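PDB 3KLJ: NADH-rubredoxin oxidoreductase from Clostridium acetobutylicum, which uses FAD to carry electrons from NADH to rubredoxin, an intermediate step in the chains by which this anaerobe scavenges dioxygen. Local coordinates for residues K120-D125 against N210-G215; K146-I151 against R219-I224. One frame throughout, in Å; residues are numbered along the deposited sequence.

Contact 1. Residues K120-D125 against N210-G215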
loop_
_atom_site.group_PDB
_atom_site.type_symbol
_atom_site.label_atom_id
_atom_site.label_comp_id
_atom_site.label_asym_id
_atom_site.label_seq_id
_atom_site.Cartn_x
_atom_site.Cartn_y
_atom_site.Cartn_z
ATOM N N LYS A 120 1.248 10.774 -17.554
ATOM C CA LYS A 120 0.910 10.750 -18.968
ATOM C C LYS A 120 1.758 9.683 -19.660
ATOM O O LYS A 120 2.962 9.589 -19.415
ATOM C CB LYS A 120 1.163 12.121 -19.591
ATOM C CG LYS A 120 0.118 12.551 -20.600
ATOM C CD LYS A 120 -1.106 13.127 -19.899
ATOM C CE LYS A 120 -1.822 14.119 -20.792
ATOM N NZ LYS A 120 -2.899 14.836 -20.057
ATOM N N VAL A 121 1.117 8.861 -20.486
ATOM C CA VAL A 121 1.803 7.820 -21.256
ATOM C C VAL A 121 1.586 8.082 -22.747
ATOM O O VAL A 121 0.442 8.083 -23.206
ATOM C CB VAL A 121 1.278 6.401 -20.914
ATOM C CG1 VAL A 121 1.948 5.341 -21.792
ATOM C CG2 VAL A 121 1.478 6.082 -19.439
ATOM N N PRO A 122 2.677 8.301 -23.509
ATOM C CA PRO A 122 2.529 8.613 -24.930
ATOM C C PRO A 122 2.008 7.405 -25.707
ATOM O O PRO A 122 2.400 6.267 -25.410
ATOM C CB PRO A 122 3.957 8.962 -25.375
ATOM C CG PRO A 122 4.778 9.049 -24.111
ATOM C CD PRO A 122 4.093 8.187 -23.118
ATOM N N HIS A 123 1.117 7.666 -26.666
ATOM C CA HIS A 123 0.517 6.649 -27.551
ATOM C C HIS A 123 -0.703 5.927 -26.965
ATOM O O HIS A 123 -1.409 5.218 -27.683
ATOM C CB HIS A 123 1.564 5.637 -28.054
ATOM C CG HIS A 123 2.682 6.261 -28.828
ATOM N ND1 HIS A 123 2.490 6.881 -30.045
ATOM C CD2 HIS A 123 4.003 6.369 -28.555
ATOM C CE1 HIS A 123 3.645 7.342 -30.490
ATOM N NE2 HIS A 123 4.581 7.043 -29.604
ATOM N N ALA A 124 -0.953 6.115 -25.673
ATOM C CA ALA A 124 -2.067 5.449 -25.003
ATOM C C ALA A 124 -3.321 6.314 -25.007
ATOM O O ALA A 124 -3.305 7.448 -24.518
ATOM C CB ALA A 124 -1.691 5.075 -23.577
ATOM N N ASP A 125 -4.403 5.776 -25.561
ATOM C CA ASP A 125 -5.700 6.447 -25.500
ATOM C C ASP A 125 -6.246 6.428 -24.076
ATOM O O ASP A 125 -6.642 7.467 -23.542
ATOM C CB ASP A 125 -6.697 5.808 -26.472
ATOM C CG ASP A 125 -6.747 6.519 -27.816
ATOM O OD1 ASP A 125 -5.675 6.869 -28.360
ATOM O OD2 ASP A 125 -7.867 6.723 -28.334
ATOM N N ASN A 210 11.804 4.039 -23.382
ATOM C CA ASN A 210 11.241 5.282 -23.899
ATOM C C ASN A 210 9.888 4.943 -24.521
ATOM O O ASN A 210 9.822 4.334 -25.598
ATOM C CB ASN A 210 12.174 5.939 -24.932
ATOM C CG ASN A 210 11.690 7.322 -25.380
ATOM O OD1 ASN A 210 10.598 7.776 -25.019
ATOM N ND2 ASN A 210 12.511 7.996 -26.179
ATOM N N PHE A 211 8.817 5.319 -23.821
ATOM C CA PHE A 211 7.460 4.922 -24.204
ATOM C C PHE A 211 6.967 5.525 -25.521
ATOM O O PHE A 211 6.080 4.956 -26.160
ATOM C CB PHE A 211 6.470 5.171 -23.060
ATOM C CG PHE A 211 6.817 4.423 -21.805
ATOM C CD1 PHE A 211 7.074 5.102 -20.622
ATOM C CD2 PHE A 211 6.931 3.031 -21.819
ATOM C CE1 PHE A 211 7.410 4.404 -19.463
ATOM C CE2 PHE A 211 7.281 2.324 -20.666
ATOM C CZ PHE A 211 7.521 3.009 -19.492
ATOM N N GLU A 212 7.557 6.653 -25.921
ATOM C CA GLU A 212 7.300 7.256 -27.236
ATOM C C GLU A 212 7.740 6.317 -28.357
ATOM O O GLU A 212 7.210 6.366 -29.471
ATOM C CB GLU A 212 8.045 8.586 -27.388
ATOM C CG GLU A 212 7.480 9.739 -26.578
ATOM C CD GLU A 212 7.600 11.075 -27.298
ATOM O OE1 GLU A 212 8.381 11.180 -28.274
ATOM O OE2 GLU A 212 6.905 12.027 -26.889
ATOM N N GLU A 213 8.714 5.462 -28.036
ATOM C CA GLU A 213 9.320 4.550 -29.004
ATOM C C GLU A 213 8.703 3.151 -28.906
ATOM O O GLU A 213 9.196 2.184 -29.530
ATOM C CB GLU A 213 10.834 4.480 -28.761
ATOM C CG GLU A 213 11.500 5.853 -28.632
ATOM C CD GLU A 213 12.188 6.296 -29.905
ATOM O OE1 GLU A 213 11.739 7.285 -30.532
ATOM O OE2 GLU A 213 13.184 5.643 -30.277
ATOM N N MET A 214 7.631 3.049 -28.114
ATOM C CA MET A 214 6.950 1.776 -27.883
ATOM C C MET A 214 5.470 1.857 -28.271
ATOM O O MET A 214 4.614 1.181 -27.678
ATOM C CB MET A 214 7.116 1.345 -26.422
ATOM C CG MET A 214 8.582 1.211 -25.972
ATOM S SD MET A 214 8.788 0.667 -24.259
ATOM C CE MET A 214 8.432 -1.079 -24.451
ATOM N N GLY A 215 5.189 2.692 -29.276
ATOM C CA GLY A 215 3.840 2.937 -29.764
ATOM C C GLY A 215 3.052 1.684 -30.096
ATOM O O GLY A 215 1.904 1.522 -29.616
#
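Pro-122 and His-123, the two central residues of a type II beta turn running from Val-121 to Ala-124, make this contact with the short 3-10 segment 211-213 and with Gly-215. The turn lies in the loop that leads to strand 127-128 of the NADH-binding domain. Val-121 only borders the contact; its side chain packs instead on Ile-152, Ile-218 and Thr-225. Pro-122 brings CB, CG and CD against the 3-10 segment. CD meets Phe-211 CB at 3.8 Å, while CB and CG rest against the aliphatic part of Glu-212, with 3.7 Å from Pro-122 CG to Glu-212 CG, the two side chains crossing at about a right angle. Proline suits this second position of the turn, since its ring already restricts phi to the value needed there. His-123 follows with positive phi (84°), as the third position of a type II turn requires. Its CG stands anti to the carbonyl carbon, and the ring reaches over the start of helix 215-220. NE2 donates to the backbone O of Glu-212 at 2.7 Å; the bond is bent, 137° at the hydrogen, and the oxygen lies 21° out of the ring plane. Gly-215 CA sits over one face of the imidazole, toward its rim, in a CH-pi contact 3.9 Å from the centroid. Glycine lets the ring come this close, because a beta carbon here would press on His-123 CG. With NE2 acting as donor, that nitrogen carries a proton, and the grip on the loop comes from a neutral backbone carbonyl, not from the carboxylate of Glu-212.

Contact 2. Residues K146-I151 against R219-I224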
loop_
_atom_site.group_PDB
_atom_site.type_symbol
_atom_site.label_atom_id
_atom_site.label_comp_id
_atom_site.label_asym_id
_atom_site.label_seq_id
_atom_site.Cartn_x
_atom_site.Cartn_y
_atom_site.Cartn_z
ATOM N N LYS A 146 -8.405 -6.034 -25.698
ATOM C CA LYS A 146 -7.151 -5.740 -26.396
ATOM C C LYS A 146 -6.354 -7.009 -26.680
ATOM O O LYS A 146 -5.688 -7.114 -27.714
ATOM C CB LYS A 146 -6.299 -4.760 -25.584
ATOM C CG LYS A 146 -6.784 -3.308 -25.620
ATOM C CD LYS A 146 -6.069 -2.520 -26.709
ATOM C CE LYS A 146 -6.228 -1.024 -26.508
ATOM N NZ LYS A 146 -7.427 -0.509 -27.226
ATOM N N GLY A 147 -6.426 -7.968 -25.758
ATOM C CA GLY A 147 -5.751 -9.253 -25.930
ATOM C C GLY A 147 -4.415 -9.380 -25.217
ATOM O O GLY A 147 -3.852 -10.477 -25.157
ATOM N N LYS A 148 -3.898 -8.259 -24.708
ATOM C CA LYS A 148 -2.650 -8.231 -23.914
ATOM C C LYS A 148 -2.530 -6.950 -23.074
ATOM O O LYS A 148 -3.183 -5.946 -23.361
ATOM C CB LYS A 148 -1.401 -8.442 -24.795
ATOM C CG LYS A 148 -1.211 -7.419 -25.914
ATOM C CD LYS A 148 -0.466 -8.008 -27.108
ATOM C CE LYS A 148 1.037 -8.057 -26.878
ATOM N NZ LYS A 148 1.749 -8.761 -27.995
ATOM N N ALA A 149 -1.704 -6.995 -22.031
ATOM C CA ALA A 149 -1.512 -5.838 -21.152
ATOM C C ALA A 149 -0.065 -5.335 -21.154
ATOM O O ALA A 149 0.875 -6.112 -21.342
ATOM C CB ALA A 149 -1.959 -6.163 -19.729
ATOM N N PHE A 150 0.099 -4.029 -20.954
ATOM C CA PHE A 150 1.421 -3.437 -20.775
ATOM C C PHE A 150 1.406 -2.637 -19.480
ATOM O O PHE A 150 0.682 -1.637 -19.372
ATOM C CB PHE A 150 1.797 -2.564 -21.981
ATOM C CG PHE A 150 3.207 -2.026 -21.938
ATOM C CD1 PHE A 150 4.305 -2.890 -21.844
ATOM C CD2 PHE A 150 3.442 -0.659 -22.025
ATOM C CE1 PHE A 150 5.607 -2.392 -21.809
ATOM C CE2 PHE A 150 4.738 -0.151 -21.994
ATOM C CZ PHE A 150 5.824 -1.022 -21.886
ATOM N N ILE A 151 2.174 -3.102 -18.493
ATOM C CA ILE A 151 2.219 -2.464 -17.186
ATOM C C ILE A 151 3.438 -1.549 -17.070
ATOM O O ILE A 151 4.579 -2.000 -17.173
ATOM C CB ILE A 151 2.182 -3.505 -16.018
ATOM C CG1 ILE A 151 0.851 -4.261 -16.020
ATOM C CG2 ILE A 151 2.355 -2.830 -14.655
ATOM C CD1 ILE A 151 0.927 -5.651 -16.567
ATOM N N ARG A 219 -0.199 0.783 -28.049
ATOM C CA ARG A 219 -1.463 0.846 -28.783
ATOM C C ARG A 219 -2.265 -0.456 -28.680
ATOM O O ARG A 219 -3.512 -0.420 -28.408
ATOM C CB ARG A 219 -1.176 1.152 -30.255
ATOM C CG ARG A 219 -2.058 2.211 -30.886
ATOM C CD ARG A 219 -1.551 2.585 -32.290
ATOM N NE ARG A 219 -0.189 3.138 -32.262
ATOM C CZ ARG A 219 0.869 2.590 -32.871
ATOM N NH1 ARG A 219 0.754 1.457 -33.592
ATOM N NH2 ARG A 219 2.053 3.190 -32.767
ATOM N N SER A 220 -1.535 -1.600 -28.890
ATOM C CA SER A 220 -2.169 -2.919 -28.938
ATOM C C SER A 220 -2.424 -3.538 -27.560
ATOM O O SER A 220 -2.975 -4.638 -27.476
ATOM C CB SER A 220 -1.341 -3.881 -29.804
ATOM O OG SER A 220 -0.059 -4.098 -29.245
ATOM N N SER A 221 -2.037 -2.837 -26.493
ATOM C CA SER A 221 -2.209 -3.350 -25.132
ATOM C C SER A 221 -3.202 -2.553 -24.292
ATOM O O SER A 221 -3.455 -1.374 -24.548
ATOM C CB SER A 221 -0.872 -3.367 -24.382
ATOM O OG SER A 221 0.151 -3.955 -25.155
ATOM N N CYS A 222 -3.752 -3.215 -23.278
ATOM C CA CYS A 222 -4.388 -2.519 -22.170
ATOM C C CYS A 222 -3.242 -1.980 -21.312
ATOM O O CYS A 222 -2.410 -2.747 -20.829
ATOM C CB CYS A 222 -5.282 -3.478 -21.381
ATOM S SG CYS A 222 -5.727 -2.939 -19.719
ATOM N N VAL A 223 -3.168 -0.659 -21.168
ATOM C CA VAL A 223 -2.028 -0.054 -20.480
ATOM C C VAL A 223 -2.378 0.360 -19.054
ATOM O O VAL A 223 -3.313 1.135 -18.807
ATOM C CB VAL A 223 -1.325 1.084 -21.301
ATOM C CG1 VAL A 223 -1.414 0.815 -22.812
ATOM C CG2 VAL A 223 -1.891 2.438 -20.985
ATOM N N ILE A 224 -1.631 -0.208 -18.117
ATOM C CA ILE A 224 -1.869 -0.008 -16.694
ATOM C C ILE A 224 -0.635 0.632 -16.069
ATOM O O ILE A 224 0.464 0.101 -16.166
ATOM C CB ILE A 224 -2.179 -1.358 -15.990
ATOM C CG1 ILE A 224 -3.196 -2.165 -16.806
ATOM C CG2 ILE A 224 -2.684 -1.127 -14.583
ATOM C CD1 ILE A 224 -2.937 -3.640 -16.827
#
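Ala-149, Phe-150 and Ile-151 pair in parallel with Cys-222, Val-223 and Ile-224, joining two neighbouring strands of the five-stranded parallel sheet in the Rossmann-type NADH-binding domain. Three nearly straight hydrogen bonds tie them. Cys-222 N donates to Lys-148 O at 2.8 Å, in the carbonyl plane; Phe-150 N donates to Cys-222 O, also at 2.8 Å; and Ile-224 N donates to Phe-150 O at 3.0 Å. Phe-150 thus spends both its backbone N and O on this neighbour, whereas Ala-149 and Ile-151 turn theirs to strand 172-175 and the residue just before it, bonding Pro-171, Ser-173 and Gly-175. Val-223 likewise bonds Phe-128 on the other flank. Each of the three acceptor oxygens also receives a CA-H contact, as Phe-150 O does from Val-223 CA at 3.3 Å.

Ser-220 and Ser-221, where helix 215-220 gives way to the strand, satisfy their hydroxyls on that helix. Ser-221 OG stands anti to its carbonyl carbon, beside its backbone N (chi1 -48°), and bonds Leu-217 O; Ser-220 OG has Asp-216 O and Leu-217 O as partners, between which its one proton must be shared. Serine is small enough to sit beside the sheet, and Ser-221 still offers its CB to Phe-150 CB. The guanidinium of Arg-219 is engaged outside the contact, NH1 in a salt bridge with Asp-216. Lys-146, at the end of helix 133-146, lays its methylenes across the incoming chain, CE lying 3.4 Å from both Arg-219 O and Ser-221 O, while its ammonium has a long, weak pairing with Glu-142.

Branched and small apolar residues fill the face shared by Ala-149, Cys-222, Ile-151 and Ile-224, covered by helices 133-146 and 156-168. There Ile-151 and Ile-224 lie side by side, and Ile-224 CD1 bridges Ile-151 CG1, at 3.9 Å, and Ala-149 CB, at 4.0 Å.

In the fold
Both contacts belong to the NADH-binding domain, but at different depths. Contact 2 is buried, a pairing of inner strands held by regular backbone bonds and apolar side chains; contact 1 is a surface meeting of two loops that relies on a single side-chain-to-backbone bond, a CH-pi contact and the flank of a proline. Helix 215-220 links them, beginning in contact 1 and leading, through Ser-221, to strand 222-225 in contact 2. The two also touch directly on the sheet face bearing Phe-150 and Val-223: Phe-211 and Met-214 pack on Phe-150, and Ala-124 on Val-223, where the loops of contact 1 help to cover that face.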